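Local structure of response regulator (Xanthomonas campestris pv. campestris, 3QYY) at residues Gln27-Ser32 and Phe43-Leu48; Arg71-Ala76 and Asp84-Trp89; Gly91-Ile96 and Arg147-Met152; Gln111-Leu116 and Val128-Ala133. The protein probably makes cyclic di-GMP as a diguanylate cyclase through its GGDEF domain, the part described here, which holds cyclic di-GMP at its active site. One frame throughout, in Å; residues are numbered along the deposited sequence.

Contact 1. Residues Gln27-Ser32 and Phe43-Leu48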
# COMPACT_ATOMS: atom_id res chain seq x y z
N GLN B 27 -7.62 -15.41 10.70
CA GLN B 27 -8.38 -16.40 11.45
C GLN B 27 -9.86 -16.37 11.05
O GLN B 27 -10.51 -17.40 11.04
CB GLN B 27 -8.25 -16.15 12.96
CG GLN B 27 -8.65 -17.36 13.80
CD GLN B 27 -8.37 -17.17 15.27
OE1 GLN B 27 -7.29 -16.72 15.65
NE2 GLN B 27 -9.33 -17.52 16.11
N ALA B 28 -10.37 -15.18 10.74
CA ALA B 28 -11.77 -15.03 10.33
C ALA B 28 -11.97 -15.71 8.98
O ALA B 28 -12.98 -16.39 8.76
CB ALA B 28 -12.14 -13.55 10.24
N MET B 29 -11.02 -15.52 8.07
CA MET B 29 -11.11 -16.15 6.76
C MET B 29 -11.09 -17.66 6.91
O MET B 29 -11.88 -18.37 6.28
CB MET B 29 -9.94 -15.71 5.86
CG MET B 29 -10.12 -14.35 5.18
SD MET B 29 -8.86 -14.04 3.90
CE MET B 29 -7.48 -13.52 4.92
N ARG B 30 -10.19 -18.16 7.75
CA ARG B 30 -10.09 -19.60 7.98
C ARG B 30 -11.41 -20.16 8.51
O ARG B 30 -11.95 -21.13 7.97
CB ARG B 30 -8.98 -19.91 8.99
CG ARG B 30 -8.76 -21.40 9.21
CD ARG B 30 -8.04 -21.67 10.52
NE ARG B 30 -8.83 -21.23 11.66
CZ ARG B 30 -8.43 -21.30 12.93
NH1 ARG B 30 -7.23 -21.79 13.22
NH2 ARG B 30 -9.22 -20.88 13.90
N ASP B 31 -11.93 -19.53 9.56
CA ASP B 31 -13.18 -19.98 10.16
C ASP B 31 -14.37 -19.89 9.21
O ASP B 31 -15.20 -20.80 9.17
CB ASP B 31 -13.48 -19.17 11.43
CG ASP B 31 -12.45 -19.41 12.52
OD1 ASP B 31 -11.63 -20.34 12.39
OD2 ASP B 31 -12.47 -18.66 13.52
N SER B 32 -14.45 -18.81 8.44
CA SER B 32 -15.54 -18.63 7.49
C SER B 32 -15.54 -19.68 6.38
O SER B 32 -16.59 -20.15 5.96
CB SER B 32 -15.50 -17.23 6.87
OG SER B 32 -15.98 -16.26 7.79
N PHE B 43 -20.56 -17.91 1.67
CA PHE B 43 -19.55 -16.97 2.14
C PHE B 43 -18.95 -16.20 0.98
O PHE B 43 -18.55 -16.78 -0.03
CB PHE B 43 -18.44 -17.67 2.92
CG PHE B 43 -17.40 -16.72 3.45
CD1 PHE B 43 -16.07 -16.80 3.04
CD2 PHE B 43 -17.77 -15.70 4.34
CE1 PHE B 43 -15.12 -15.88 3.50
CE2 PHE B 43 -16.83 -14.78 4.80
CZ PHE B 43 -15.50 -14.87 4.38
N VAL B 44 -18.90 -14.88 1.13
CA VAL B 44 -18.34 -14.01 0.12
C VAL B 44 -17.25 -13.17 0.79
O VAL B 44 -17.49 -12.58 1.85
CB VAL B 44 -19.41 -13.06 -0.46
CG1 VAL B 44 -18.82 -12.24 -1.60
CG2 VAL B 44 -20.61 -13.88 -0.96
N LEU B 45 -16.07 -13.13 0.18
CA LEU B 45 -14.96 -12.36 0.72
C LEU B 45 -14.70 -11.14 -0.14
O LEU B 45 -14.65 -11.24 -1.37
CB LEU B 45 -13.68 -13.21 0.78
CG LEU B 45 -12.41 -12.48 1.23
CD1 LEU B 45 -12.53 -12.12 2.71
CD2 LEU B 45 -11.19 -13.36 0.98
N PHE B 46 -14.55 -9.98 0.50
CA PHE B 46 -14.27 -8.73 -0.21
C PHE B 46 -12.93 -8.17 0.25
O PHE B 46 -12.60 -8.21 1.44
CB PHE B 46 -15.33 -7.66 0.08
CG PHE B 46 -16.71 -8.02 -0.36
CD1 PHE B 46 -17.57 -8.72 0.49
CD2 PHE B 46 -17.18 -7.64 -1.62
CE1 PHE B 46 -18.87 -9.02 0.10
CE2 PHE B 46 -18.48 -7.94 -2.02
CZ PHE B 46 -19.33 -8.64 -1.16
N VAL B 47 -12.17 -7.64 -0.69
CA VAL B 47 -10.89 -6.99 -0.38
C VAL B 47 -11.10 -5.55 -0.83
O VAL B 47 -11.44 -5.31 -2.00
CB VAL B 47 -9.71 -7.62 -1.16
CG1 VAL B 47 -8.47 -6.71 -1.04
CG2 VAL B 47 -9.39 -9.00 -0.60
N LEU B 48 -10.91 -4.61 0.09
CA LEU B 48 -11.10 -3.19 -0.22
C LEU B 48 -9.84 -2.37 0.01
O LEU B 48 -9.09 -2.61 0.95
CB LEU B 48 -12.21 -2.61 0.65
CG LEU B 48 -13.47 -3.46 0.91
CD1 LEU B 48 -14.45 -2.64 1.73
CD2 LEU B 48 -14.10 -3.88 -0.40
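The phenyl ring of F43 turns one face to S32, whose CB sits almost over the ring centre, 3.4 Å from the centroid of F43 and 12° off the normal, a CH-pi contact. The other flat group, the guanidinium of R30, stays clear of the strand; at its edge and in its plane lies the carboxylate of D31. R30 meets it side-on with NE and NH2, both on OD1, and the salt bridge measures 2.9 Å from R30 NH2 to D31 OD1. The fold element is helix-on-sheet packing in the GGDEF domain: helix 22-38 covers strand 44-50, the central strand of a five-stranded mixed sheet. Contact follows one edge of the helix, where M29 and S32 are spaced by about one turn, and buries 197 Å² in all. F43, just ahead of the strand, has CG anti to the backbone N (chi1 -178°), which carries the ring out to the helix. H99 meets this ring with planes inclined at about 35°, and L144 of helix 141-157 also touches F43. S32 OG is probably hydrogen-bonded to W85 NE1 of strand 85-90, though the place of the hydroxyl is less certain. No hydrogen bond joins the two segments; what remains is apolar. M29, its chain bent at the last torsion, packs beside W85 and W89 of strand 85-90 and slants across L45. There M29 SD lies 3.8 Å from L45 CD2, and M29 CG is 4.1 Å from L45 CD1.

Contact 2. Residues Arg71-Ala76 and Asp84-Trp89. With C2E (9,9'-[(2R,3R,3aS,5S,7aR,9R,10R,10aS,12S,14aR)-3,5,10,12-tetrahydroxy-5,12-dioxidooctahydro-2H,7H-difuro[3,2-d:3',2'-j][1,3,7,9,2,8]tetraoxadiphosphacyclododecine-2,9-diyl]bis(2-amino-1,9-dihydro-6H-purin-6-one)), chain C.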
# COMPACT_ATOMS: atom_id res chain seq x y z
N ARG B 71 -14.80 5.87 10.87
CA ARG B 71 -16.17 5.95 10.36
C ARG B 71 -16.45 4.83 9.36
O ARG B 71 -17.56 4.29 9.32
CB ARG B 71 -16.42 7.31 9.69
CG ARG B 71 -15.67 7.51 8.39
CD ARG B 71 -16.15 8.74 7.60
NE ARG B 71 -17.53 8.60 7.15
CZ ARG B 71 -18.60 8.88 7.88
NH1 ARG B 71 -18.46 9.34 9.12
NH2 ARG B 71 -19.82 8.71 7.38
N LEU B 72 -15.46 4.48 8.56
CA LEU B 72 -15.62 3.42 7.57
C LEU B 72 -16.02 2.12 8.26
O LEU B 72 -17.00 1.48 7.88
CB LEU B 72 -14.32 3.22 6.79
CG LEU B 72 -14.27 2.12 5.71
CD1 LEU B 72 -13.14 2.40 4.74
CD2 LEU B 72 -14.09 0.75 6.36
N VAL B 73 -15.26 1.75 9.28
CA VAL B 73 -15.53 0.53 10.03
C VAL B 73 -16.82 0.65 10.84
O VAL B 73 -17.61 -0.30 10.92
CB VAL B 73 -14.35 0.19 10.98
CG1 VAL B 73 -14.69 -1.00 11.86
CG2 VAL B 73 -13.11 -0.11 10.15
N GLU B 74 -17.05 1.83 11.41
CA GLU B 74 -18.25 2.06 12.20
C GLU B 74 -19.50 1.83 11.34
O GLU B 74 -20.42 1.13 11.75
CB GLU B 74 -18.27 3.50 12.74
CG GLU B 74 -19.39 3.77 13.72
CD GLU B 74 -19.51 5.24 14.10
OE1 GLU B 74 -20.26 5.55 15.04
OE2 GLU B 74 -18.86 6.08 13.43
N SER B 75 -19.52 2.42 10.15
CA SER B 75 -20.66 2.27 9.25
C SER B 75 -20.83 0.83 8.78
O SER B 75 -21.96 0.38 8.54
CB SER B 75 -20.51 3.21 8.05
OG SER B 75 -19.32 2.96 7.33
N ALA B 76 -19.73 0.11 8.64
CA ALA B 76 -19.79 -1.28 8.21
C ALA B 76 -20.53 -2.11 9.25
O ALA B 76 -21.44 -2.88 8.92
CB ALA B 76 -18.38 -1.84 8.01
N ASP B 84 -21.01 -12.08 10.18
CA ASP B 84 -20.15 -11.43 9.19
C ASP B 84 -19.01 -10.73 9.93
O ASP B 84 -18.99 -10.70 11.16
CB ASP B 84 -20.97 -10.42 8.39
CG ASP B 84 -22.16 -11.07 7.68
OD1 ASP B 84 -23.07 -10.33 7.25
OD2 ASP B 84 -22.17 -12.31 7.53
N TRP B 85 -18.06 -10.17 9.19
CA TRP B 85 -16.96 -9.50 9.85
C TRP B 85 -16.21 -8.52 8.97
O TRP B 85 -16.29 -8.59 7.74
CB TRP B 85 -15.96 -10.53 10.40
CG TRP B 85 -15.45 -11.51 9.38
CD1 TRP B 85 -15.96 -12.75 9.11
CD2 TRP B 85 -14.33 -11.34 8.51
NE1 TRP B 85 -15.22 -13.36 8.12
CE2 TRP B 85 -14.21 -12.51 7.74
CE3 TRP B 85 -13.41 -10.30 8.30
CZ2 TRP B 85 -13.21 -12.69 6.77
CZ3 TRP B 85 -12.41 -10.47 7.34
CH2 TRP B 85 -12.32 -11.65 6.59
N ILE B 86 -15.51 -7.60 9.61
CA ILE B 86 -14.69 -6.63 8.89
C ILE B 86 -13.34 -6.57 9.58
O ILE B 86 -13.25 -6.50 10.81
CB ILE B 86 -15.34 -5.22 8.84
CG1 ILE B 86 -14.42 -4.26 8.09
CG2 ILE B 86 -15.64 -4.73 10.26
CD1 ILE B 86 -15.07 -2.93 7.72
N GLY B 87 -12.28 -6.64 8.78
CA GLY B 87 -10.94 -6.59 9.34
C GLY B 87 -10.08 -5.59 8.60
O GLY B 87 -10.38 -5.23 7.46
N ARG B 88 -9.02 -5.15 9.25
CA ARG B 88 -8.09 -4.20 8.65
C ARG B 88 -6.82 -4.98 8.31
O ARG B 88 -6.11 -5.45 9.20
CB ARG B 88 -7.78 -3.08 9.64
CG ARG B 88 -6.97 -1.93 9.06
CD ARG B 88 -6.69 -0.86 10.10
NE ARG B 88 -5.89 0.23 9.55
CZ ARG B 88 -5.38 1.23 10.26
NH1 ARG B 88 -5.59 1.30 11.57
NH2 ARG B 88 -4.65 2.16 9.65
N TRP B 89 -6.56 -5.15 7.02
CA TRP B 89 -5.37 -5.88 6.59
C TRP B 89 -4.15 -5.08 7.04
O TRP B 89 -3.13 -5.63 7.46
CB TRP B 89 -5.38 -6.01 5.06
CG TRP B 89 -4.47 -7.06 4.51
CD1 TRP B 89 -3.43 -6.88 3.64
CD2 TRP B 89 -4.55 -8.48 4.74
NE1 TRP B 89 -2.87 -8.09 3.30
CE2 TRP B 89 -3.54 -9.09 3.96
CE3 TRP B 89 -5.39 -9.29 5.52
CZ2 TRP B 89 -3.34 -10.47 3.94
CZ3 TRP B 89 -5.19 -10.67 5.50
CH2 TRP B 89 -4.17 -11.25 4.71
P1 C2E C . 0.34 -7.44 1.73
O2P C2E C . 1.11 -7.94 2.92
O1P C2E C . -0.90 -8.22 1.37
O5' C2E C . -0.14 -5.94 1.95
C5' C2E C . -0.91 -5.28 0.92
C4' C2E C . -1.17 -3.86 1.42
O4' C2E C . -1.82 -3.77 2.68
C3' C2E C . 0.12 -3.07 1.58
O3' C2E C . 0.54 -2.53 0.32
C2' C2E C . -0.28 -2.06 2.61
O2' C2E C . -0.81 -0.91 1.93
C1' C2E C . -1.33 -2.71 3.49
N9 C2E C . -0.71 -3.26 4.72
C8 C2E C . -0.58 -4.56 5.04
N7 C2E C . 0.02 -4.72 6.24
C5 C2E C . 0.28 -3.51 6.72
C6 C2E C . 0.89 -2.95 7.95
O6 C2E C . 1.31 -3.72 8.85
N1 C2E C . 0.97 -1.61 8.08
C2 C2E C . 0.52 -0.75 7.13
N2 C2E C . 0.63 0.58 7.32
N3 C2E C . -0.06 -1.20 5.96
C4 C2E C . -0.20 -2.54 5.71
P11 C2E C . 2.14 -2.43 0.17
O21 C2E C . 2.73 -1.65 1.30
O11 C2E C . 2.35 -1.80 -1.16
O5A C2E C . 2.76 -3.88 0.16
C5A C2E C . 2.34 -4.79 -0.87
C4A C2E C . 3.01 -6.11 -0.68
O4A C2E C . 4.46 -6.04 -0.60
C3A C2E C . 2.57 -6.86 0.57
O3A C2E C . 1.29 -7.51 0.42
C2A C2E C . 3.71 -7.82 0.75
O2A C2E C . 3.44 -9.01 -0.02
C1A C2E C . 4.95 -7.10 0.24
N91 C2E C . 5.76 -6.61 1.39
C81 C2E C . 5.67 -5.43 2.05
N71 C2E C . 6.58 -5.36 3.04
C51 C2E C . 7.28 -6.51 3.03
C61 C2E C . 8.40 -7.12 3.80
O61 C2E C . 8.94 -6.51 4.74
N11 C2E C . 8.83 -8.36 3.45
C21 C2E C . 8.27 -9.07 2.42
N21 C2E C . 8.75 -10.30 2.13
N31 C2E C . 7.24 -8.56 1.68
C41 C2E C . 6.72 -7.32 1.94
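I86 meets three residues of segment 71-76, on helix 62-77, and packs unevenly against them. The tight spot is at A76, whose CB stands 3.5 Å from I86 CD1, closer than carbon pairs usually come. I86 has CG1 anti to the backbone N (chi1 179°), which sets CD1 against the helix surface, where L72 CD2 also meets it at 4.0 Å. The slacker part is on the CG2 branch: V73 CG1 approaches I86 CG2 only to 4.2 Å. Beyond the contact, E74 points away from the strand on the exposed flank of the helix. The axes of 71-76 and 85-89 run nearly antiparallel (165°) and come within 9.5 Å, and no hydrogen bond joins the two segments.

At the far end of the strand the chemistry turns polar. W89 offers its indole edge to cyclic di-GMP of chain C, and NE1 donates to the phosphate oxygen O1P in the ring plane, a nearly straight bond of 2.8 Å and 169°. Y145 stacks on the W89 ring. R88 hydrogen-bonds through NH2 to another cyclic di-GMP and forms a salt bridge to D14. W112 of helix 102-116 touches L72 and A76, strand 93-98 adds F94 against V73, and helix 22-38 lies against W85, so strand 85-90 at the sheet edge is held between helices on its two faces.

Contact 3. Residues Gly91-Ile96 and Arg147-Met152. With MG (magnesium ion), chain I; C2E (9,9'-[(2R,3R,3aS,5S,7aR,9R,10R,10aS,12S,14aR)-3,5,10,12-tetrahydroxy-5,12-dioxidooctahydro-2H,7H-difuro[3,2-d:3',2'-j][1,3,7,9,2,8]tetraoxadiphosphacyclododecine-2,9-diyl]bis(2-amino-1,9-dihydro-6H-purin-6-one)), chain F.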
# COMPACT_ATOMS: atom_id res chain seq x y z
N GLY B 91 -2.87 -0.45 7.06
CA GLY B 91 -2.96 0.80 6.32
C GLY B 91 -4.41 1.16 6.01
O GLY B 91 -5.24 1.20 6.92
N ASP B 92 -4.72 1.42 4.75
CA ASP B 92 -6.09 1.75 4.37
C ASP B 92 -6.75 0.60 3.61
O ASP B 92 -7.67 0.80 2.81
CB ASP B 92 -6.13 3.04 3.54
CG ASP B 92 -5.41 2.90 2.21
OD1 ASP B 92 -5.42 3.89 1.45
OD2 ASP B 92 -4.84 1.83 1.92
N GLU B 93 -6.28 -0.62 3.87
CA GLU B 93 -6.80 -1.82 3.21
C GLU B 93 -7.62 -2.65 4.20
O GLU B 93 -7.18 -2.91 5.32
CB GLU B 93 -5.63 -2.64 2.65
CG GLU B 93 -6.05 -3.72 1.66
CD GLU B 93 -4.92 -4.07 0.70
OE1 GLU B 93 -4.34 -3.14 0.10
OE2 GLU B 93 -4.62 -5.27 0.53
N PHE B 94 -8.81 -3.07 3.77
CA PHE B 94 -9.71 -3.84 4.62
C PHE B 94 -10.28 -5.08 3.93
O PHE B 94 -10.32 -5.16 2.70
CB PHE B 94 -10.90 -2.97 5.05
CG PHE B 94 -10.52 -1.80 5.92
CD1 PHE B 94 -10.57 -1.90 7.30
CD2 PHE B 94 -10.08 -0.61 5.34
CE1 PHE B 94 -10.19 -0.84 8.11
CE2 PHE B 94 -9.69 0.46 6.15
CZ PHE B 94 -9.75 0.35 7.53
N LEU B 95 -10.71 -6.04 4.74
CA LEU B 95 -11.35 -7.26 4.24
C LEU B 95 -12.71 -7.34 4.92
O LEU B 95 -12.84 -7.01 6.10
CB LEU B 95 -10.56 -8.52 4.61
CG LEU B 95 -9.09 -8.73 4.20
CD1 LEU B 95 -8.85 -10.24 4.12
CD2 LEU B 95 -8.79 -8.07 2.88
N ILE B 96 -13.71 -7.79 4.19
CA ILE B 96 -15.04 -7.96 4.74
C ILE B 96 -15.54 -9.35 4.37
O ILE B 96 -15.48 -9.75 3.21
CB ILE B 96 -16.04 -6.89 4.20
CG1 ILE B 96 -15.63 -5.50 4.70
CG2 ILE B 96 -17.46 -7.22 4.66
CD1 ILE B 96 -16.61 -4.37 4.33
N ARG B 147 -8.14 -14.71 -5.13
CA ARG B 147 -9.15 -14.33 -6.11
C ARG B 147 -9.73 -12.95 -5.83
O ARG B 147 -9.84 -12.12 -6.73
CB ARG B 147 -10.27 -15.37 -6.16
CG ARG B 147 -9.85 -16.71 -6.74
CD ARG B 147 -11.01 -17.69 -6.77
NE ARG B 147 -10.63 -18.96 -7.38
CZ ARG B 147 -11.46 -19.98 -7.55
NH1 ARG B 147 -12.73 -19.88 -7.16
NH2 ARG B 147 -11.03 -21.11 -8.11
N ALA B 148 -10.10 -12.71 -4.58
CA ALA B 148 -10.67 -11.42 -4.19
C ALA B 148 -9.63 -10.31 -4.34
O ALA B 148 -9.95 -9.21 -4.81
CB ALA B 148 -11.14 -11.48 -2.74
N ASP B 149 -8.40 -10.59 -3.96
CA ASP B 149 -7.31 -9.62 -4.04
C ASP B 149 -7.06 -9.22 -5.49
O ASP B 149 -6.92 -8.03 -5.81
CB ASP B 149 -6.04 -10.20 -3.41
CG ASP B 149 -4.98 -9.14 -3.13
OD1 ASP B 149 -5.34 -8.05 -2.63
OD2 ASP B 149 -3.78 -9.40 -3.39
N ALA B 150 -7.01 -10.21 -6.38
CA ALA B 150 -6.78 -9.93 -7.80
C ALA B 150 -7.93 -9.10 -8.36
O ALA B 150 -7.72 -8.21 -9.18
CB ALA B 150 -6.65 -11.24 -8.58
N ALA B 151 -9.14 -9.38 -7.89
CA ALA B 151 -10.32 -8.65 -8.35
C ALA B 151 -10.23 -7.19 -7.91
O ALA B 151 -10.59 -6.28 -8.67
CB ALA B 151 -11.59 -9.30 -7.79
N MET B 152 -9.76 -6.96 -6.69
CA MET B 152 -9.61 -5.60 -6.17
C MET B 152 -8.63 -4.83 -7.05
O MET B 152 -8.89 -3.68 -7.42
CB MET B 152 -9.12 -5.64 -4.71
CG MET B 152 -8.89 -4.28 -4.07
SD MET B 152 -7.30 -3.53 -4.53
CE MET B 152 -6.17 -4.40 -3.41
MG MG I . -3.98 1.15 0.18
P1 C2E F . 1.41 7.07 3.19
O2P C2E F . 1.53 7.27 4.68
O1P C2E F . 2.25 8.00 2.36
O5' C2E F . 1.81 5.61 2.78
C5' C2E F . 1.77 5.21 1.40
C4' C2E F . 2.17 3.75 1.33
O4' C2E F . 3.40 3.43 1.95
C3' C2E F . 1.14 2.85 2.00
O3' C2E F . 0.03 2.58 1.12
C2' C2E F . 1.98 1.66 2.35
O2' C2E F . 1.97 0.75 1.23
C1' C2E F . 3.39 2.18 2.62
N9 C2E F . 3.56 2.40 4.08
C8 C2E F . 3.68 3.60 4.70
N7 C2E F . 3.84 3.44 6.03
C5 C2E F . 3.84 2.13 6.27
C6 C2E F . 3.98 1.27 7.47
O6 C2E F . 4.15 1.78 8.61
N1 C2E F . 3.92 -0.08 7.31
C2 C2E F . 3.75 -0.66 6.09
N2 C2E F . 3.70 -2.00 5.99
N3 C2E F . 3.61 0.08 4.94
C4 C2E F . 3.65 1.45 4.98
P11 C2E F . -1.38 2.43 1.89
O21 C2E F . -1.26 1.37 2.93
O11 C2E F . -2.35 2.11 0.81
O5A C2E F . -1.77 3.80 2.57
C5A C2E F . -1.96 4.95 1.74
C4A C2E F . -2.27 6.15 2.58
O4A C2E F . -3.39 5.98 3.49
C3A C2E F . -1.10 6.58 3.46
O3A C2E F . -0.12 7.34 2.72
C2A C2E F . -1.80 7.37 4.52
O2A C2E F . -1.89 8.74 4.07
C1A C2E F . -3.17 6.74 4.69
N91 C2E F . -3.21 5.91 5.93
C81 C2E F . -2.93 4.59 6.07
N71 C2E F . -3.08 4.19 7.36
C51 C2E F . -3.47 5.26 8.07
C61 C2E F . -3.81 5.57 9.48
O61 C2E F . -3.78 4.69 10.38
N11 C2E F . -4.16 6.84 9.80
C21 C2E F . -4.21 7.85 8.86
N21 C2E F . -4.57 9.10 9.25
N31 C2E F . -3.91 7.63 7.55
C41 C2E F . -3.54 6.38 7.11
O HOH W 1 -4.59 3.02 -0.80
O HOH W 2 -3.41 -6.52 -1.63
O HOH W 3 -3.46 -0.70 0.87
O HOH W 4 -2.96 0.63 -1.74
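E93 and M152 both carry CG anti to the backbone N (chi1 -166° and 178°), and these torsions send the two chains toward each other. E93 stays extended beyond CG while M152 folds back at its next two torsions, so that M152 CE comes to 4.2 Å from E93 OE1, a loose contact. The remaining approach is between like charges: E93 OE2 and D149 OD1 are 4.3 Å apart, with a water between them that donates to both, at 2.8 Å from E93 OE2 and 2.7 Å from D149 OD1. D149 OD2 has a stronger partner, a salt bridge to K54 NZ of the second subunit. E93 OE1 accepts from a different water, 2.7 Å away, which is itself a ligand of the magnesium ion; E93 thus acts in the second shell. The ion is held by D92 OD2, by O11 of the cyclic di-GMP of chain F at 2.0 Å, by three waters and by D49. One of these waters also donates to D92 OD1. G91, with a positive phi, brings its CA to 3.5 Å from N71 of the same nucleotide. That ligand also takes a hydrogen bond from W89 of the second subunit, so the site is shared. Residues 90-94 spell the GGDEF motif, here a turn leading into strand 93-98 that gathers metal and nucleotide, as in the active site of diguanylate cyclases.

Contact 4. Residues Gln111-Leu116 and Val128-Ala133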
# COMPACT_ATOMS: atom_id res chain seq x y z
N GLN B 111 -24.20 -0.58 -1.93
CA GLN B 111 -25.10 0.40 -1.34
C GLN B 111 -24.35 1.17 -0.25
O GLN B 111 -24.52 2.38 -0.09
CB GLN B 111 -26.33 -0.31 -0.76
CG GLN B 111 -27.35 0.59 -0.08
CD GLN B 111 -26.98 0.93 1.35
OE1 GLN B 111 -26.85 0.04 2.19
NE2 GLN B 111 -26.81 2.22 1.63
N TRP B 112 -23.52 0.45 0.49
CA TRP B 112 -22.73 1.04 1.57
C TRP B 112 -21.64 1.97 1.03
O TRP B 112 -21.43 3.05 1.57
CB TRP B 112 -22.11 -0.08 2.40
CG TRP B 112 -21.08 0.37 3.39
CD1 TRP B 112 -21.24 1.28 4.39
CD2 TRP B 112 -19.73 -0.10 3.48
NE1 TRP B 112 -20.08 1.40 5.12
CE2 TRP B 112 -19.13 0.57 4.58
CE3 TRP B 112 -18.97 -1.02 2.75
CZ2 TRP B 112 -17.81 0.34 4.96
CZ3 TRP B 112 -17.65 -1.24 3.14
CH2 TRP B 112 -17.08 -0.57 4.23
N LEU B 113 -20.97 1.54 -0.04
CA LEU B 113 -19.91 2.33 -0.64
C LEU B 113 -20.46 3.57 -1.33
O LEU B 113 -19.79 4.60 -1.40
CB LEU B 113 -19.12 1.48 -1.65
CG LEU B 113 -18.34 0.31 -1.05
CD1 LEU B 113 -17.70 -0.51 -2.16
CD2 LEU B 113 -17.27 0.84 -0.09
N SER B 114 -21.69 3.47 -1.83
CA SER B 114 -22.33 4.60 -2.49
C SER B 114 -22.59 5.66 -1.42
O SER B 114 -22.38 6.85 -1.64
CB SER B 114 -23.65 4.17 -3.12
OG SER B 114 -23.44 3.21 -4.14
N MET B 115 -23.05 5.20 -0.26
CA MET B 115 -23.34 6.08 0.86
C MET B 115 -22.10 6.84 1.31
O MET B 115 -22.17 8.02 1.66
CB MET B 115 -23.91 5.25 2.02
CG MET B 115 -24.20 6.02 3.29
SD MET B 115 -22.71 6.45 4.22
CE MET B 115 -22.41 4.91 5.09
N LEU B 116 -20.95 6.16 1.30
CA LEU B 116 -19.70 6.78 1.72
C LEU B 116 -19.13 7.74 0.67
O LEU B 116 -18.37 8.65 1.00
CB LEU B 116 -18.66 5.70 2.04
CG LEU B 116 -18.97 4.76 3.21
CD1 LEU B 116 -17.87 3.72 3.33
CD2 LEU B 116 -19.10 5.57 4.49
N VAL B 128 -13.45 4.05 -2.92
CA VAL B 128 -12.91 2.72 -2.66
C VAL B 128 -12.88 1.77 -3.85
O VAL B 128 -13.82 1.73 -4.65
CB VAL B 128 -13.72 2.04 -1.53
CG1 VAL B 128 -13.17 0.64 -1.26
CG2 VAL B 128 -13.67 2.89 -0.27
N SER B 129 -11.80 1.00 -3.95
CA SER B 129 -11.64 -0.01 -4.98
C SER B 129 -11.90 -1.33 -4.28
O SER B 129 -11.30 -1.62 -3.25
CB SER B 129 -10.21 0.00 -5.54
OG SER B 129 -9.98 1.15 -6.34
N ALA B 130 -12.81 -2.14 -4.83
CA ALA B 130 -13.15 -3.41 -4.20
C ALA B 130 -13.16 -4.60 -5.14
O ALA B 130 -13.44 -4.48 -6.34
CB ALA B 130 -14.50 -3.29 -3.51
N GLY B 131 -12.84 -5.77 -4.58
CA GLY B 131 -12.83 -7.01 -5.33
C GLY B 131 -13.49 -8.10 -4.50
O GLY B 131 -13.31 -8.16 -3.28
N SER B 132 -14.27 -8.97 -5.15
CA SER B 132 -14.94 -10.04 -4.42
C SER B 132 -14.68 -11.43 -5.00
O SER B 132 -14.31 -11.58 -6.17
CB SER B 132 -16.46 -9.78 -4.40
OG SER B 132 -17.00 -9.81 -5.71
N ALA B 133 -14.88 -12.44 -4.16
CA ALA B 133 -14.71 -13.83 -4.54
C ALA B 133 -15.69 -14.65 -3.69
O ALA B 133 -15.90 -14.35 -2.51
CB ALA B 133 -13.28 -14.30 -4.29
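L113 against V128 joins helix to strand in a beta-alpha-beta crossover of the GGDEF fold: strand 93-98 leads into helix 102-116, and the chain then returns in strand 128-134, parallel to 93-98 and separated from it by strand 44-50. The contact is small, 113 Å² in all, and purely apolar. L113 carries it on the helix side. Its CG lies anti to the carbonyl carbon (chi1 -66°), and the isobutyl group reaches the strand with both methyls. CD2 rests on the branch point of V128, 4.0 Å from CB and 4.1 Å from CG2, the two side chains crossing at about a right angle. The other methyl, CD1, reaches A130 CB at a looser 4.4 Å. V128 and A130 are two apart on the strand and so present the same face to the helix; S129 between them points away, its OG hydrogen-bonded to D51 OD2 and its side chain against K156 of helix 141-157. L48 of the central strand touches both V128 and A130. The backbone of S129 also pairs with D49, a magnesium ligand, and the side chain of V128 lies about 9 Å from the bound magnesium ion, near the site but without a part in it. On the flank of the helix W112 is pinned differently: its NE1 is hydrogen-bonded to S75 OG of helix 62-77, and W79 meets its ring with planes at about 60°. One turn on, L116 CD1 stands 3.5 Å above the W112 ring, offset toward the rim.

All four contacts set a helix against the same five-stranded sheet and lie in the buried interior, but on different faces. Contacts 2 and 4 lie on one, where helices 62-77 and 102-116 touch through W112; contacts 1 and 3, with helices 22-38 and 141-157, lie on the other. Contacts 1, 2 and 4 are apolar across their segments, and L113 of contact 4 is the most exposed of the touching residues. Contact 2 turns polar only at its ligand end: strands 85-90 and 93-98, neighbours in the sheet, and the turn between them bring W89, D92 and E93 to the site. Contact 3 alone is water-mediated and charged, at the metal end of the sheet.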